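Local atomic coordinates of DTDP-4-dehydrorhamnose reductase, rfbD ortholog (Clostridium acetobutylicum, PDB entry 1VL0), a protein that probably catalyses the NAD(P)H-dependent reduction of dTDP-6-deoxy-L-lyxo-4-hexulose to dTDP-L-rhamnose, the final step in making this activated sugar. Residues A[217-222]-A[261-266]; A[225-230]-A[243-248]. All blocks are in the same frame, centred on the assembly; numbering follows the deposited sequence.

Contact 1 (A[217-222]-A[261-266]); sequences HCTCKG and SVLRNY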
loop_
_atom_site.group_PDB
_atom_site.type_symbol
_atom_site.label_atom_id
_atom_site.label_comp_id
_atom_site.label_asym_id
_atom_site.label_seq_id
_atom_site.Cartn_x
_atom_site.Cartn_y
_atom_site.Cartn_z
ATOM N N HIS A 217 0.305 -9.380 15.226
ATOM C CA HIS A 217 -0.712 -9.632 16.243
ATOM C C HIS A 217 -0.052 -9.965 17.572
ATOM O O HIS A 217 0.965 -10.660 17.640
ATOM C CB HIS A 217 -1.588 -10.812 15.802
ATOM C CG HIS A 217 -2.453 -10.499 14.630
ATOM N ND1 HIS A 217 -3.202 -11.460 13.971
ATOM C CD2 HIS A 217 -2.650 -9.336 13.963
ATOM C CE1 HIS A 217 -3.872 -10.873 12.994
ATOM N NE2 HIS A 217 -3.542 -9.598 12.954
ATOM N N CYS A 218 -0.604 -9.408 18.650
ATOM C CA CYS A 218 -0.092 -9.632 19.991
ATOM C C CYS A 218 -1.215 -9.656 21.011
ATOM O O CYS A 218 -1.547 -8.618 21.616
ATOM C CB CYS A 218 0.923 -8.557 20.379
ATOM S SG CYS A 218 1.648 -9.018 21.956
ATOM N N THR A 219 -1.840 -10.834 21.137
ATOM C CA THR A 219 -2.649 -11.168 22.271
ATOM C C THR A 219 -2.003 -12.363 23.043
ATOM O O THR A 219 -1.113 -13.070 22.542
ATOM C CB THR A 219 -4.090 -11.520 21.849
ATOM O OG1 THR A 219 -4.091 -12.638 20.945
ATOM C CG2 THR A 219 -4.712 -10.389 21.082
ATOM N N CYS A 220 -2.503 -12.585 24.260
ATOM C CA CYS A 220 -2.054 -13.707 25.045
ATOM C C CYS A 220 -2.436 -15.031 24.360
ATOM O O CYS A 220 -3.268 -15.067 23.446
ATOM C CB CYS A 220 -2.564 -13.595 26.512
ATOM S SG CYS A 220 -1.617 -12.407 27.589
ATOM N N LYS A 221 -1.791 -16.124 24.760
ATOM C CA LYS A 221 -2.107 -17.434 24.163
ATOM C C LYS A 221 -3.441 -17.943 24.635
ATOM O O LYS A 221 -3.882 -17.620 25.744
ATOM C CB LYS A 221 -1.033 -18.453 24.488
ATOM C CG LYS A 221 0.344 -18.119 23.997
ATOM C CD LYS A 221 1.272 -19.271 24.398
ATOM C CE LYS A 221 2.742 -18.964 24.409
ATOM N NZ LYS A 221 3.122 -18.399 23.213
ATOM N N GLY A 222 -4.108 -18.739 23.796
ATOM C CA GLY A 222 -5.373 -19.325 24.163
ATOM C C GLY A 222 -6.569 -18.603 23.575
ATOM O O GLY A 222 -6.432 -17.715 22.734
ATOM N N SER A 261 -12.887 -12.936 17.394
ATOM C CA SER A 261 -11.749 -12.068 17.192
ATOM C C SER A 261 -10.461 -12.620 17.790
ATOM O O SER A 261 -9.624 -11.871 18.276
ATOM C CB SER A 261 -12.061 -10.679 17.758
ATOM O OG SER A 261 -12.645 -10.770 19.026
ATOM N N VAL A 262 -10.287 -13.934 17.699
ATOM C CA VAL A 262 -9.056 -14.556 18.163
ATOM C C VAL A 262 -7.981 -14.236 17.130
ATOM O O VAL A 262 -8.137 -14.581 15.965
ATOM C CB VAL A 262 -9.198 -16.084 18.335
ATOM C CG1 VAL A 262 -7.868 -16.704 18.768
ATOM C CG2 VAL A 262 -10.237 -16.378 19.346
ATOM N N LEU A 263 -6.909 -13.566 17.572
ATOM C CA LEU A 263 -5.793 -13.307 16.722
ATOM C C LEU A 263 -4.706 -14.322 16.960
ATOM O O LEU A 263 -4.297 -14.538 18.084
ATOM C CB LEU A 263 -5.222 -11.926 17.019
ATOM C CG LEU A 263 -6.208 -10.777 16.932
ATOM C CD1 LEU A 263 -5.420 -9.445 17.177
ATOM C CD2 LEU A 263 -6.899 -10.724 15.611
ATOM N N ARG A 264 -4.202 -14.921 15.899
ATOM C CA ARG A 264 -3.027 -15.735 16.015
ATOM C C ARG A 264 -1.817 -14.791 15.981
ATOM O O ARG A 264 -1.754 -13.893 15.141
ATOM C CB ARG A 264 -2.969 -16.701 14.861
ATOM C CG ARG A 264 -1.879 -17.704 14.959
ATOM C CD ARG A 264 -1.959 -18.780 13.928
ATOM N NE ARG A 264 -0.773 -19.634 14.006
ATOM C CZ ARG A 264 -0.494 -20.652 13.199
ATOM N NH1 ARG A 264 -1.323 -20.982 12.255
ATOM N NH2 ARG A 264 0.632 -21.336 13.347
ATOM N N ASN A 265 -0.852 -15.020 16.862
ATOM C CA ASN A 265 0.377 -14.282 16.877
ATOM C C ASN A 265 1.349 -14.946 15.901
ATOM O O ASN A 265 2.497 -15.333 16.270
ATOM C CB ASN A 265 1.015 -14.264 18.280
ATOM C CG ASN A 265 0.284 -13.398 19.317
ATOM O OD1 ASN A 265 -0.856 -12.960 19.165
ATOM N ND2 ASN A 265 0.941 -13.205 20.411
ATOM N N TYR A 266 0.955 -14.980 14.628
ATOM C CA TYR A 266 1.663 -15.748 13.565
ATOM C C TYR A 266 3.017 -15.167 13.182
ATOM O O TYR A 266 4.006 -15.865 13.024
ATOM C CB TYR A 266 0.757 -15.842 12.360
ATOM C CG TYR A 266 1.074 -16.939 11.382
ATOM C CD1 TYR A 266 1.538 -18.169 11.782
ATOM C CD2 TYR A 266 0.889 -16.724 10.013
ATOM C CE1 TYR A 266 1.825 -19.172 10.833
ATOM C CE2 TYR A 266 1.166 -17.668 9.091
ATOM C CZ TYR A 266 1.628 -18.911 9.503
ATOM O OH TYR A 266 1.875 -19.851 8.527
HETATM O O HOH W 1 -6.660 -13.062 20.530
#
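The carboxamide of Asn265 fits against the backbone of Thr219 and grips it at two points. Its OD1 takes the amide hydrogen of Thr219, N to OD1 3.1 Å, in the carbonyl plane and on a lone pair, with a fairly straight N-H...O angle of 160°. The other end of the amide returns the favour: Asn265 ND2 reaches Thr219 O at 3.0 Å, a more bent bond, with the acceptor tilted out of the amide plane. Two opposed bonds to one residue fix the rotation of the carboxamide, and ND2 is also bonded to Asp274 OD1.

The tight apolar part lies beside this clamp. Leu263 lays CD2 over one face of the His217 ring, a CH-pi contact of 4.2 Å from CD2 to the ring centroid, while its other methyl, CD1, meets Thr219 CG2. His217 has CG anti to its carbonyl carbon (chi1 -69°), which carries the imidazole alongside the 261-266 backbone; at the ring edge ND1 makes a weak hydrogen bond to Arg264 O at 3.1 Å, and has Ile125 O as another weak partner. The stronger polar partner of this ring is Arg159, at NE2.

Toward Val262 and Gly222 the packing thins. A water bridges the two segments, donating to Thr219 OG1 and accepting from Leu263 N at 3.0 Å, and Gly222 O comes no nearer to Val262 CG1 than 4.3 Å. Thr219 OG1 also hydrogen-bonds an unidentified bound molecule. Arg264 leaves the backbone pointing away from 217-222, and its NH2 forms a salt bridge with Glu269.

Two loops thus meet near the bound dinucleotide: one links strands 214-217 and 224-225; the other leads into helix 266-270 through an inverse gamma turn centred on Asn265, the N-cap residue. Strand 191-196 touches Thr219 and Val262, and helix 197-210 packs on Cys218.

Contact 2 (A[225-230]-A[243-248]); sequences SWYDFA and VTPCTT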
loop_
_atom_site.group_PDB
_atom_site.type_symbol
_atom_site.label_atom_id
_atom_site.label_comp_id
_atom_site.label_asym_id
_atom_site.label_seq_id
_atom_site.Cartn_x
_atom_site.Cartn_y
_atom_site.Cartn_z
ATOM N N SER A 225 -14.444 -16.933 25.706
ATOM C CA SER A 225 -15.472 -15.908 25.613
ATOM C C SER A 225 -15.340 -14.922 26.766
ATOM O O SER A 225 -14.624 -15.207 27.744
ATOM C CB SER A 225 -16.863 -16.542 25.699
ATOM O OG SER A 225 -17.076 -17.035 27.022
ATOM N N TRP A 226 -16.066 -13.795 26.689
ATOM C CA TRP A 226 -16.137 -12.840 27.818
ATOM C C TRP A 226 -16.691 -13.495 29.075
ATOM O O TRP A 226 -16.228 -13.179 30.186
ATOM C CB TRP A 226 -16.948 -11.590 27.502
ATOM C CG TRP A 226 -16.346 -10.702 26.492
ATOM C CD1 TRP A 226 -16.744 -10.563 25.183
ATOM C CD2 TRP A 226 -15.271 -9.772 26.679
ATOM N NE1 TRP A 226 -15.965 -9.626 24.546
ATOM C CE2 TRP A 226 -15.048 -9.132 25.436
ATOM C CE3 TRP A 226 -14.448 -9.439 27.763
ATOM C CZ2 TRP A 226 -14.063 -8.161 25.257
ATOM C CZ3 TRP A 226 -13.459 -8.498 27.585
ATOM C CH2 TRP A 226 -13.271 -7.859 26.335
ATOM N N TYR A 227 -17.662 -14.395 28.897
ATOM C CA TYR A 227 -18.221 -15.195 29.979
ATOM C C TYR A 227 -17.097 -16.005 30.690
ATOM O O TYR A 227 -16.916 -15.932 31.897
ATOM C CB TYR A 227 -19.367 -16.083 29.452
ATOM C CG TYR A 227 -19.753 -17.193 30.413
ATOM C CD1 TYR A 227 -20.567 -16.941 31.525
ATOM C CD2 TYR A 227 -19.247 -18.485 30.241
ATOM C CE1 TYR A 227 -20.883 -17.950 32.417
ATOM C CE2 TYR A 227 -19.551 -19.493 31.117
ATOM C CZ TYR A 227 -20.375 -19.223 32.212
ATOM O OH TYR A 227 -20.683 -20.237 33.074
ATOM N N ASP A 228 -16.296 -16.731 29.922
ATOM C CA ASP A 228 -15.209 -17.506 30.483
ATOM C C ASP A 228 -14.210 -16.587 31.228
ATOM O O ASP A 228 -13.639 -16.951 32.255
ATOM C CB ASP A 228 -14.440 -18.207 29.393
ATOM C CG ASP A 228 -15.238 -19.247 28.634
ATOM O OD1 ASP A 228 -16.074 -19.937 29.255
ATOM O OD2 ASP A 228 -15.056 -19.422 27.405
ATOM N N PHE A 229 -13.986 -15.417 30.674
ATOM C CA PHE A 229 -13.060 -14.411 31.253
ATOM C C PHE A 229 -13.597 -14.019 32.643
ATOM O O PHE A 229 -12.863 -14.084 33.638
ATOM C CB PHE A 229 -12.992 -13.257 30.276
ATOM C CG PHE A 229 -11.951 -12.207 30.555
ATOM C CD1 PHE A 229 -11.027 -12.294 31.599
ATOM C CD2 PHE A 229 -11.888 -11.100 29.724
ATOM C CE1 PHE A 229 -10.073 -11.284 31.803
ATOM C CE2 PHE A 229 -10.925 -10.108 29.937
ATOM C CZ PHE A 229 -10.037 -10.199 30.989
ATOM N N ALA A 230 -14.895 -13.701 32.714
ATOM C CA ALA A 230 -15.557 -13.322 33.971
ATOM C C ALA A 230 -15.488 -14.454 35.006
ATOM O O ALA A 230 -15.140 -14.233 36.166
ATOM C CB ALA A 230 -16.995 -12.926 33.707
ATOM N N VAL A 243 -22.408 -16.192 37.528
ATOM C CA VAL A 243 -22.348 -15.655 36.188
ATOM C C VAL A 243 -23.162 -16.562 35.297
ATOM O O VAL A 243 -23.037 -17.773 35.364
ATOM C CB VAL A 243 -20.915 -15.529 35.655
ATOM C CG1 VAL A 243 -20.906 -14.729 34.371
ATOM C CG2 VAL A 243 -20.023 -14.843 36.675
ATOM N N THR A 244 -24.001 -15.940 34.476
ATOM C CA THR A 244 -24.858 -16.612 33.507
ATOM C C THR A 244 -24.389 -16.221 32.103
ATOM O O THR A 244 -24.198 -15.034 31.815
ATOM C CB THR A 244 -26.323 -16.168 33.727
ATOM O OG1 THR A 244 -26.826 -16.774 34.914
ATOM C CG2 THR A 244 -27.251 -16.718 32.693
ATOM N N PRO A 245 -24.202 -17.205 31.222
ATOM C CA PRO A 245 -23.833 -16.906 29.844
ATOM C C PRO A 245 -25.031 -16.368 29.090
ATOM O O PRO A 245 -26.138 -16.880 29.236
ATOM C CB PRO A 245 -23.388 -18.266 29.279
ATOM C CG PRO A 245 -23.998 -19.295 30.162
ATOM C CD PRO A 245 -24.346 -18.651 31.463
ATOM N N CYS A 246 -24.829 -15.326 28.298
ATOM C CA CYS A 246 -25.912 -14.824 27.451
ATOM C C CYS A 246 -25.431 -14.585 26.017
ATOM O O CYS A 246 -24.281 -14.881 25.669
ATOM C CB CYS A 246 -26.510 -13.557 28.054
ATOM S SG CYS A 246 -25.425 -12.130 27.956
ATOM N N THR A 247 -26.338 -14.083 25.182
ATOM C CA THR A 247 -26.020 -13.746 23.809
ATOM C C THR A 247 -25.900 -12.251 23.621
ATOM O O THR A 247 -26.308 -11.464 24.456
ATOM C CB THR A 247 -27.068 -14.280 22.836
ATOM O OG1 THR A 247 -28.287 -13.532 22.973
ATOM C CG2 THR A 247 -27.438 -15.728 23.167
ATOM N N THR A 248 -25.330 -11.896 22.483
ATOM C CA THR A 248 -25.112 -10.515 22.087
ATOM C C THR A 248 -26.438 -9.779 21.836
ATOM O O THR A 248 -26.538 -8.574 22.113
ATOM C CB THR A 248 -24.209 -10.507 20.833
ATOM O OG1 THR A 248 -22.897 -10.997 21.185
ATOM C CG2 THR A 248 -23.958 -9.085 20.311
#
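Tyr227 lays one face of its ring on Pro245, whose CB stands over the ring centre, 3.9 Å from the centroid and 13° off the normal: a CH-pi contact. The pyrrolidine runs along the phenol in the same sense, and Pro245 CD comes within 3.7 Å of Tyr227 CE1. Val243 arrives at a different angle. Its CG1 presses on Tyr227 CD1 at 3.6 Å, neither squarely over the face nor at the edge, and Val243 and Tyr227 pass each other head to tail. The same methyl touches Ala230 CB more loosely, at 4.4 Å, three residues further along the helix.

No hydrogen bond joins the two segments. This is a helix lying on a strand, with the axes of the short segments 226-230 and 243-246 8.8 Å apart and nearly antiparallel, at 172°. Strand 242-246 pairs in parallel with strand 183-187 in a small two-stranded sheet, and helix 226-237 covers it, Ala230 and Val243 both reaching Val186.

In Tyr227, CG lies anti to the backbone N (chi1 165°), which swings the ring over the strand. The helix that carries it opens with a capping box formed by Ser225 and Asp228: Asp228 N gives to Ser225 OG at 3.0 Å, and Ser225 N gives to Asp228 OD2 at 3.1 Å along an almost straight N-H...O line. The carboxylate is met on its anti side, out of its plane. Ser225 OG has a further partner in His188 ND1. The His188 ring in turn meets Tyr227 edge-to-face and touches Pro245, while Trp226, next along the helix, stacks on Trp162.

Contacts 1 and 2 lie about 20 Å apart, centre to centre, yet the chain joins them closely: segment 225-230 follows soon after 217-222, and contact 2 is nested inside the loop that contact 1 closes. They differ in setting. Contact 1 is buried and near the cofactor, with the side chain of Leu263 about 8 Å from the bound dihydronicotinamide adenine dinucleotide and that of Thr219 about 8 Å from the side chain of the NADH-binding Leu163. Contact 2 sits at the surface, its centre about 21 Å from the centre of the chain. Strand 224-225, which pairs antiparallel with strand 191-196, leads from contact 1 into segment 225-230, with Ser225 its last residue.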